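Local coordinates for DNA-damage inducible protein DDI1-like protein (Leishmania major, PDB 5YQ8) that probably acts as an aspartic protease, this chain being its retroviral protease-like (retropepsin) domain, which pairs with a second copy, at residues Leu71-Ala79 against Ile92-Met102; Cys10-Lys18 against Met30-Leu40. All coordinates share one frame; numbering follows the deposited sequence.

Contact 1: residues Leu71-Ala79 against Ile92-Met102; sequences LAGMYIPFA and IGLDQLKRHQM
Gln96 of helix 94-99 lies against Phe78 of strand 74-83. Its CB starts 3.6 Å from Phe78 CE2, and CG 3.5 Å from Phe78 CD2. CG is anti to the carbonyl carbon (chi1 -63°), and a bend at chi2 (-69°) lays the amide over one face of the phenyl ring, the planes 27° apart, with OE1 above the ring centre. At the tip, NE2 gives a weak hydrogen bond to Ala79 O (3.2 Å). The single N-H of His100 NE2 is shared between Gln96 OE1 and Pro77 O (2.9 Å), both weak and both near the ring plane. A water donates to Pro77 O and accepts from Gln96 NE2, bridging strand and helix. Ile76 CG2 sits over the imidazole face, a CH-pi contact 3.3 Å from the ring centroid; Arg99 CG covers the opposite face. Deeper in, Met102 CE meets Phe78 CZ at 4.0 Å, and the ends of Leu71 and Ile92 meet tip to tip. Ile92 lies near the probable active-site Asp22, and Lys98 bonds to Thr4 of the second subunit. Helix 94-99 runs roughly antiparallel to strand piece 74-79; strand 74-83 pairs antiparallel with 62-71, and Leu71 reaches strands 7-12 and 110-113.

Contact 2: residues Cys10-Lys18 against Met30-Leu40; sequences CTINQVLVK and MNKRTAERCGL
Ile12, Val15 and Val17 of the hairpin Cys10-Lys18 gather around Cys38, at the C-terminal end of helix 32-37. The sulfur is the meeting point: Cys38 SG lies 3.9 Å from Ile12 CB and 3.9 Å from Val17 CG1, with Val15 CB slightly farther off. Ile12 spreads its branches between two partners. With CG1 anti to the carbonyl carbon (chi1 -56°) and the chain extended beyond it, CD1 meets Met30 CE tip to tip at 3.6 Å, whereas CG2 packs against the methyls of Leu40, the two side chains crossing at about a right angle. Val17 CG1 also touches Thr34 CG2.

Farther out, Arg37 slides past Val17, the two side chains pointing in opposite directions, and crosses Val15 obliquely. Its chain is extended to CD and bends at chi3 (58°), bringing the guanidinium beside Val17 CG1, 3.4 Å from NH2, and near Val15 CG1. NH1 gives a hydrogen bond to Leu16 O (3.1 Å); the oxygen lies in the guanidinium plane, though the donor is tilted from the carbonyl plane. NH2 bonds to Thr34 OG1 and forms a salt bridge with Asp89, so the group is held from several sides. Thr34 OG1 in turn donates to Asn31 OD1, which also accepts from Thr34 N and so caps the helix start.

At the other end, Asn13 in the type I' turn gives a short hydrogen bond from ND2 to Cys38 O (2.6 Å), in the carbonyl plane, where a Schellman motif with Gly39 at positive phi ends the helix. Leu40 CD2 lies against the same ND2.

Strand 15-18 of the hairpin runs nearly antiparallel to helix 32-37; its other strand, 7-12, is outermost in the chain's sheet. Ile12 and Leu40 also reach strand 62-71, while Met30, on strand 29-31, bonds through its backbone to strand 74-83.

How the contacts relate
Contact 1 and contact 2 each set a short helix against strands of the same mixed sheet, in which strands 74-83 and 29-31 are neighbours; Leu71 and Cys10 touch where they meet, though the contact centres are about 15 Å apart. Contact 1 is partly buried, centred on a phenyl ring under a glutamine amide, where weak bonds from that amide and an imidazole, and a water, reach the strand's carbonyls; it lies nearer the probable active site and the second subunit. Contact 2 is more fully buried, an aliphatic and thiol centre edged by an arginine and an asparagine, away from that site and untouched by the other chain. Along the sequence it closes before contact 1 opens.

Contact 1: residues Leu71-Ala79 against Ile92-Met102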
loop_
_atom_site.group_PDB
_atom_site.type_symbol
_atom_site.label_atom_id
_atom_site.label_comp_id
_atom_site.label_asym_id
_atom_site.label_seq_id
_atom_site.Cartn_x
_atom_site.Cartn_y
_atom_site.Cartn_z
ATOM N N LEU A 71 -9.683 -0.051 16.961
ATOM C CA LEU A 71 -8.355 -0.354 16.417
ATOM C C LEU A 71 -7.358 0.171 17.422
ATOM O O LEU A 71 -7.465 1.332 17.905
ATOM C CB LEU A 71 -8.211 0.266 15.025
ATOM C CG LEU A 71 -6.877 -0.028 14.341
ATOM C CD1 LEU A 71 -6.550 -1.512 14.294
ATOM C CD2 LEU A 71 -6.842 0.507 12.935
ATOM N N ALA A 72 -6.409 -0.693 17.776
ATOM C CA ALA A 72 -5.372 -0.395 18.785
ATOM C C ALA A 72 -5.960 -0.147 20.115
ATOM O O ALA A 72 -5.423 0.702 20.845
ATOM C CB ALA A 72 -4.458 0.786 18.348
ATOM N N GLY A 73 -7.036 -0.876 20.439
ATOM C CA GLY A 73 -7.815 -0.588 21.649
ATOM C C GLY A 73 -8.481 0.801 21.767
ATOM O O GLY A 73 -8.942 1.208 22.839
ATOM N N MET A 74 -8.540 1.549 20.671
ATOM C CA MET A 74 -9.187 2.843 20.676
ATOM C C MET A 74 -10.331 2.776 19.733
ATOM O O MET A 74 -10.266 2.099 18.722
ATOM C CB MET A 74 -8.238 3.936 20.210
ATOM C CG MET A 74 -7.046 4.208 21.085
ATOM S SD MET A 74 -6.056 5.522 20.322
ATOM C CE MET A 74 -5.530 4.740 18.843
ATOM N N TYR A 75 -11.424 3.442 20.088
ATOM C CA TYR A 75 -12.537 3.675 19.096
ATOM C C TYR A 75 -12.178 4.711 18.074
ATOM O O TYR A 75 -11.970 5.831 18.446
ATOM C CB TYR A 75 -13.849 4.033 19.829
ATOM C CG TYR A 75 -14.468 2.791 20.394
ATOM C CD1 TYR A 75 -14.023 2.267 21.609
ATOM C CD2 TYR A 75 -15.428 2.077 19.689
ATOM C CE1 TYR A 75 -14.549 1.105 22.145
ATOM C CE2 TYR A 75 -15.952 0.879 20.204
ATOM C CZ TYR A 75 -15.510 0.414 21.444
ATOM O OH TYR A 75 -16.002 -0.768 21.961
ATOM N N ILE A 76 -12.080 4.330 16.804
ATOM C CA ILE A 76 -11.643 5.193 15.721
ATOM C C ILE A 76 -12.729 5.304 14.631
ATOM O O ILE A 76 -13.185 4.302 14.104
ATOM C CB ILE A 76 -10.358 4.633 15.097
ATOM C CG1 ILE A 76 -9.265 4.856 16.075
ATOM C CG2 ILE A 76 -9.997 5.358 13.793
ATOM C CD1 ILE A 76 -8.344 3.692 16.127
ATOM N N PRO A 77 -13.142 6.522 14.266
ATOM C CA PRO A 77 -14.200 6.657 13.304
ATOM C C PRO A 77 -13.662 6.420 11.908
ATOM O O PRO A 77 -12.765 7.176 11.475
ATOM C CB PRO A 77 -14.664 8.112 13.487
ATOM C CG PRO A 77 -13.495 8.812 14.032
ATOM C CD PRO A 77 -12.723 7.821 14.803
ATOM N N PHE A 78 -14.205 5.389 11.216
ATOM C CA PHE A 78 -13.922 5.089 9.833
ATOM C C PHE A 78 -15.034 5.487 8.897
ATOM O O PHE A 78 -16.186 5.490 9.236
ATOM C CB PHE A 78 -13.660 3.598 9.665
ATOM C CG PHE A 78 -12.195 3.236 9.866
ATOM C CD1 PHE A 78 -11.596 3.374 11.134
ATOM C CD2 PHE A 78 -11.409 2.816 8.790
ATOM C CE1 PHE A 78 -10.274 3.102 11.324
ATOM C CE2 PHE A 78 -10.067 2.526 8.993
ATOM C CZ PHE A 78 -9.509 2.665 10.256
ATOM N N ALA A 79 -14.654 5.787 7.661
ATOM C CA ALA A 79 -15.580 5.947 6.518
ATOM C C ALA A 79 -15.000 5.119 5.393
ATOM O O ALA A 79 -13.755 5.144 5.149
ATOM C CB ALA A 79 -15.678 7.365 6.056
ATOM N N ILE A 92 -7.852 -0.863 4.896
ATOM C CA ILE A 92 -7.446 0.407 5.414
ATOM C C ILE A 92 -6.649 1.136 4.319
ATOM O O ILE A 92 -5.517 0.787 4.034
ATOM C CB ILE A 92 -6.622 0.221 6.658
ATOM C CG1 ILE A 92 -7.478 -0.420 7.730
ATOM C CG2 ILE A 92 -6.133 1.575 7.194
ATOM C CD1 ILE A 92 -6.745 -0.589 9.033
ATOM N N GLY A 93 -7.245 2.127 3.673
ATOM C CA GLY A 93 -6.522 2.885 2.638
ATOM C C GLY A 93 -5.774 4.088 3.181
ATOM O O GLY A 93 -5.774 4.418 4.387
ATOM N N LEU A 94 -5.168 4.789 2.250
ATOM C CA LEU A 94 -4.464 6.034 2.513
ATOM C C LEU A 94 -5.359 7.170 3.055
ATOM O O LEU A 94 -4.896 7.995 3.767
ATOM C CB LEU A 94 -3.755 6.449 1.216
ATOM C CG LEU A 94 -2.524 7.351 1.340
ATOM C CD1 LEU A 94 -1.540 6.729 2.309
ATOM C CD2 LEU A 94 -1.924 7.602 -0.020
ATOM N N ASP A 95 -6.636 7.219 2.754
ATOM C CA ASP A 95 -7.518 8.148 3.446
ATOM C C ASP A 95 -7.498 8.027 4.986
ATOM O O ASP A 95 -7.331 9.025 5.715
ATOM C CB ASP A 95 -8.964 7.969 2.945
ATOM C CG ASP A 95 -9.307 6.501 2.552
ATOM O OD1 ASP A 95 -8.354 5.651 2.366
ATOM O OD2 ASP A 95 -10.521 6.237 2.356
ATOM N N GLN A 96 -7.733 6.828 5.501
ATOM C CA GLN A 96 -7.806 6.607 6.956
ATOM C C GLN A 96 -6.417 6.541 7.597
ATOM O O GLN A 96 -6.216 6.993 8.680
ATOM C CB GLN A 96 -8.613 5.332 7.278
ATOM C CG GLN A 96 -10.081 5.376 6.837
ATOM C CD GLN A 96 -10.892 6.345 7.616
ATOM O OE1 GLN A 96 -10.656 6.512 8.809
ATOM N NE2 GLN A 96 -11.858 6.974 6.974
ATOM N N LEU A 97 -5.425 6.013 6.890
ATOM C CA LEU A 97 -4.027 6.115 7.341
ATOM C C LEU A 97 -3.606 7.553 7.562
ATOM O O LEU A 97 -2.959 7.856 8.548
ATOM C CB LEU A 97 -3.090 5.458 6.346
ATOM C CG LEU A 97 -3.005 3.921 6.360
ATOM C CD1 LEU A 97 -2.172 3.396 5.237
ATOM C CD2 LEU A 97 -2.452 3.452 7.696
ATOM N N LYS A 98 -3.991 8.427 6.651
ATOM C CA LYS A 98 -3.818 9.861 6.795
ATOM C C LYS A 98 -4.791 10.552 7.725
ATOM O O LYS A 98 -4.407 11.342 8.540
ATOM C CB LYS A 98 -3.850 10.544 5.420
ATOM C CG LYS A 98 -2.695 10.175 4.517
ATOM C CD LYS A 98 -2.480 11.342 3.569
ATOM C CE LYS A 98 -1.062 11.481 3.138
ATOM N NZ LYS A 98 -1.097 12.345 1.969
ATOM N N ARG A 99 -6.045 10.200 7.702
ATOM C CA ARG A 99 -7.010 10.845 8.592
ATOM C C ARG A 99 -6.682 10.685 10.089
ATOM O O ARG A 99 -6.914 11.566 10.905
ATOM C CB ARG A 99 -8.402 10.264 8.271
ATOM C CG ARG A 99 -9.440 10.451 9.342
ATOM C CD ARG A 99 -9.733 11.937 9.513
ATOM N NE ARG A 99 -10.646 12.015 10.617
ATOM C CZ ARG A 99 -10.300 12.112 11.886
ATOM N NH1 ARG A 99 -9.032 12.210 12.251
ATOM N NH2 ARG A 99 -11.234 12.063 12.808
ATOM N N HIS A 100 -6.162 9.534 10.441
ATOM C CA HIS A 100 -5.796 9.245 11.821
ATOM C C HIS A 100 -4.281 9.250 12.073
ATOM O O HIS A 100 -3.821 8.824 13.142
ATOM C CB HIS A 100 -6.418 7.902 12.251
ATOM C CG HIS A 100 -7.882 7.842 12.028
ATOM N ND1 HIS A 100 -8.779 8.532 12.809
ATOM C CD2 HIS A 100 -8.607 7.221 11.077
ATOM C CE1 HIS A 100 -9.999 8.310 12.363
ATOM N NE2 HIS A 100 -9.922 7.534 11.294
ATOM N N GLN A 101 -3.522 9.784 11.113
ATOM C CA GLN A 101 -2.104 10.070 11.265
ATOM C C GLN A 101 -1.358 8.832 11.730
ATOM O O GLN A 101 -0.525 8.895 12.621
ATOM C CB GLN A 101 -1.943 11.209 12.256
ATOM C CG GLN A 101 -2.648 12.496 11.844
ATOM C CD GLN A 101 -2.438 13.573 12.852
ATOM O OE1 GLN A 101 -1.840 13.332 13.915
ATOM N NE2 GLN A 101 -2.971 14.769 12.581
ATOM N N MET A 102 -1.677 7.700 11.110
ATOM C CA MET A 102 -1.105 6.420 11.459
ATOM C C MET A 102 0.342 6.324 11.006
ATOM O O MET A 102 0.829 7.118 10.220
ATOM C CB MET A 102 -1.964 5.246 10.887
ATOM C CG MET A 102 -3.351 5.199 11.475
ATOM S SD MET A 102 -4.296 3.836 10.763
ATOM C CE MET A 102 -6.001 4.280 11.134
HETATM O O HOH W 1 -13.718 8.303 9.305
#

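Contact 2: residues Cys10-Lys18 against Met30-Leu40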
loop_
_atom_site.group_PDB
_atom_site.type_symbol
_atom_site.label_atom_id
_atom_site.label_comp_id
_atom_site.label_asym_id
_atom_site.label_seq_id
_atom_site.Cartn_x
_atom_site.Cartn_y
_atom_site.Cartn_z
ATOM N N CYS A 10 -9.080 -5.983 14.317
ATOM C CA CYS A 10 -9.895 -4.965 14.947
ATOM C C CYS A 10 -11.317 -5.487 15.114
ATOM O O CYS A 10 -11.653 -6.551 14.629
ATOM C CB CYS A 10 -9.946 -3.699 14.060
ATOM S SG CYS A 10 -10.635 -3.865 12.377
ATOM N N THR A 11 -12.186 -4.695 15.738
ATOM C CA THR A 11 -13.595 -5.081 15.935
ATOM C C THR A 11 -14.531 -3.927 15.536
ATOM O O THR A 11 -14.283 -2.793 15.870
ATOM C CB THR A 11 -13.890 -5.466 17.422
ATOM O OG1 THR A 11 -13.654 -4.349 18.298
ATOM C CG2 THR A 11 -13.038 -6.588 17.867
ATOM N N ILE A 12 -15.646 -4.244 14.896
ATOM C CA ILE A 12 -16.712 -3.318 14.616
ATOM C C ILE A 12 -17.984 -3.907 15.187
ATOM O O ILE A 12 -18.421 -4.993 14.740
ATOM C CB ILE A 12 -16.883 -3.145 13.114
ATOM C CG1 ILE A 12 -15.538 -2.707 12.496
ATOM C CG2 ILE A 12 -17.978 -2.127 12.812
ATOM C CD1 ILE A 12 -15.526 -2.332 11.025
ATOM N N ASN A 13 -18.593 -3.197 16.133
ATOM C CA ASN A 13 -19.758 -3.667 16.886
ATOM C C ASN A 13 -19.474 -5.041 17.438
ATOM O O ASN A 13 -20.139 -6.000 17.002
ATOM C CB ASN A 13 -20.998 -3.795 16.027
ATOM C CG ASN A 13 -21.308 -2.563 15.332
ATOM O OD1 ASN A 13 -21.465 -1.513 15.946
ATOM N ND2 ASN A 13 -21.457 -2.678 14.054
ATOM N N GLN A 14 -18.443 -5.178 18.261
ATOM C CA GLN A 14 -18.134 -6.445 18.951
ATOM C C GLN A 14 -17.581 -7.585 18.062
ATOM O O GLN A 14 -17.132 -8.572 18.630
ATOM C CB GLN A 14 -19.426 -6.974 19.684
ATOM C CG GLN A 14 -20.111 -6.053 20.666
ATOM C CD GLN A 14 -19.253 -5.856 21.883
ATOM O OE1 GLN A 14 -18.375 -6.670 22.181
ATOM N NE2 GLN A 14 -19.453 -4.747 22.552
ATOM N N VAL A 15 -17.661 -7.480 16.729
ATOM C CA VAL A 15 -17.370 -8.518 15.788
ATOM C C VAL A 15 -15.938 -8.384 15.301
ATOM O O VAL A 15 -15.486 -7.345 14.899
ATOM C CB VAL A 15 -18.296 -8.425 14.569
ATOM C CG1 VAL A 15 -17.950 -9.528 13.507
ATOM C CG2 VAL A 15 -19.754 -8.506 15.003
ATOM N N LEU A 16 -15.250 -9.492 15.319
ATOM C CA LEU A 16 -13.828 -9.501 14.959
ATOM C C LEU A 16 -13.566 -9.478 13.466
ATOM O O LEU A 16 -14.144 -10.302 12.736
ATOM C CB LEU A 16 -13.136 -10.696 15.570
ATOM C CG LEU A 16 -11.635 -10.783 15.440
ATOM C CD1 LEU A 16 -11.021 -9.532 15.996
ATOM C CD2 LEU A 16 -11.103 -11.989 16.193
ATOM N N VAL A 17 -12.709 -8.542 13.010
ATOM C CA VAL A 17 -12.391 -8.429 11.597
ATOM C C VAL A 17 -10.922 -8.137 11.387
ATOM O O VAL A 17 -10.295 -7.457 12.244
ATOM C CB VAL A 17 -13.265 -7.356 10.918
ATOM C CG1 VAL A 17 -14.715 -7.832 10.726
ATOM C CG2 VAL A 17 -13.322 -6.119 11.741
ATOM N N LYS A 18 -10.348 -8.685 10.314
ATOM C CA LYS A 18 -9.013 -8.344 9.943
ATOM C C LYS A 18 -8.992 -7.365 8.757
ATOM O O LYS A 18 -9.814 -7.464 7.852
ATOM C CB LYS A 18 -8.177 -9.573 9.637
ATOM C CG LYS A 18 -8.392 -10.266 8.307
ATOM C CD LYS A 18 -7.165 -11.071 7.942
ATOM C CE LYS A 18 -7.466 -11.901 6.717
ATOM N NZ LYS A 18 -8.606 -12.872 6.904
ATOM N N MET A 30 -14.943 -1.949 2.320
ATOM C CA MET A 30 -15.384 -3.099 3.055
ATOM C C MET A 30 -16.322 -3.920 2.203
ATOM O O MET A 30 -17.196 -3.342 1.518
ATOM C CB MET A 30 -16.131 -2.618 4.310
ATOM C CG MET A 30 -16.917 -3.689 5.010
ATOM S SD MET A 30 -17.630 -3.067 6.547
ATOM C CE MET A 30 -16.224 -2.813 7.575
ATOM N N ASN A 31 -16.219 -5.244 2.280
ATOM C CA ASN A 31 -17.112 -6.073 1.449
ATOM C C ASN A 31 -18.499 -6.122 2.046
ATOM O O ASN A 31 -18.667 -5.833 3.211
ATOM C CB ASN A 31 -16.527 -7.459 1.120
ATOM C CG ASN A 31 -16.165 -8.239 2.338
ATOM O OD1 ASN A 31 -16.449 -7.792 3.461
ATOM N ND2 ASN A 31 -15.471 -9.366 2.160
ATOM N N LYS A 32 -19.502 -6.419 1.238
ATOM C CA LYS A 32 -20.901 -6.486 1.692
ATOM C C LYS A 32 -21.091 -7.466 2.832
ATOM O O LYS A 32 -21.839 -7.186 3.782
ATOM C CB LYS A 32 -21.844 -6.873 0.548
ATOM C CG LYS A 32 -23.314 -6.985 0.974
ATOM C CD LYS A 32 -24.267 -7.057 -0.206
ATOM C CE LYS A 32 -25.710 -7.268 0.248
ATOM N NZ LYS A 32 -26.632 -6.974 -0.914
ATOM N N ARG A 33 -20.363 -8.581 2.749
ATOM C CA ARG A 33 -20.510 -9.682 3.667
ATOM C C ARG A 33 -20.110 -9.223 5.026
ATOM O O ARG A 33 -20.766 -9.623 6.010
ATOM C CB ARG A 33 -19.643 -10.893 3.239
ATOM C CG ARG A 33 -19.795 -12.128 4.151
ATOM C CD ARG A 33 -19.125 -13.368 3.537
ATOM N NE ARG A 33 -18.028 -12.953 2.644
ATOM C CZ ARG A 33 -16.759 -12.765 3.003
ATOM N NH1 ARG A 33 -16.363 -13.002 4.262
ATOM N NH2 ARG A 33 -15.850 -12.360 2.081
ATOM N N THR A 34 -19.038 -8.419 5.109
ATOM C CA THR A 34 -18.516 -7.973 6.421
ATOM C C THR A 34 -19.462 -6.991 7.095
ATOM O O THR A 34 -19.797 -7.135 8.290
ATOM C CB THR A 34 -17.159 -7.359 6.272
ATOM O OG1 THR A 34 -16.277 -8.414 5.911
ATOM C CG2 THR A 34 -16.669 -6.765 7.630
ATOM N N ALA A 35 -19.901 -6.003 6.347
ATOM C CA ALA A 35 -20.818 -5.011 6.889
ATOM C C ALA A 35 -22.123 -5.686 7.288
ATOM O O ALA A 35 -22.705 -5.344 8.297
ATOM C CB ALA A 35 -21.037 -3.899 5.889
ATOM N N GLU A 36 -22.594 -6.632 6.487
ATOM C CA GLU A 36 -23.705 -7.481 6.923
ATOM C C GLU A 36 -23.336 -8.246 8.203
ATOM O O GLU A 36 -24.113 -8.368 9.174
ATOM C CB GLU A 36 -24.123 -8.461 5.809
ATOM C CG GLU A 36 -25.073 -7.866 4.744
ATOM C CD GLU A 36 -25.359 -8.793 3.545
ATOM O OE1 GLU A 36 -24.417 -9.425 3.016
ATOM O OE2 GLU A 36 -26.531 -8.903 3.136
ATOM N N ARG A 37 -22.125 -8.749 8.251
ATOM C CA ARG A 37 -21.686 -9.502 9.441
ATOM C C ARG A 37 -21.509 -8.616 10.675
ATOM O O ARG A 37 -21.583 -9.103 11.783
ATOM C CB ARG A 37 -20.427 -10.287 9.092
ATOM C CG ARG A 37 -19.819 -11.152 10.187
ATOM C CD ARG A 37 -18.787 -12.083 9.536
ATOM N NE ARG A 37 -17.731 -11.372 8.814
ATOM C CZ ARG A 37 -16.647 -10.821 9.372
ATOM N NH1 ARG A 37 -16.371 -10.926 10.673
ATOM N NH2 ARG A 37 -15.812 -10.195 8.609
ATOM N N CYS A 38 -21.287 -7.332 10.458
ATOM C CA CYS A 38 -21.113 -6.343 11.490
ATOM C C CYS A 38 -22.394 -5.518 11.714
ATOM O O CYS A 38 -22.414 -4.601 12.529
ATOM C CB CYS A 38 -19.925 -5.404 11.097
ATOM S SG CYS A 38 -18.302 -6.242 11.146
ATOM N N GLY A 39 -23.459 -5.822 10.984
ATOM C CA GLY A 39 -24.726 -5.136 11.170
ATOM C C GLY A 39 -24.719 -3.676 10.684
ATOM O O GLY A 39 -25.337 -2.849 11.299
ATOM N N LEU A 40 -24.046 -3.392 9.572
ATOM C CA LEU A 40 -23.800 -2.047 9.068
ATOM C C LEU A 40 -24.575 -1.686 7.812
ATOM O O LEU A 40 -24.372 -0.609 7.248
ATOM C CB LEU A 40 -22.301 -1.905 8.742
ATOM C CG LEU A 40 -21.301 -2.177 9.841
ATOM C CD1 LEU A 40 -19.909 -1.989 9.307
ATOM C CD2 LEU A 40 -21.576 -1.222 11.003
#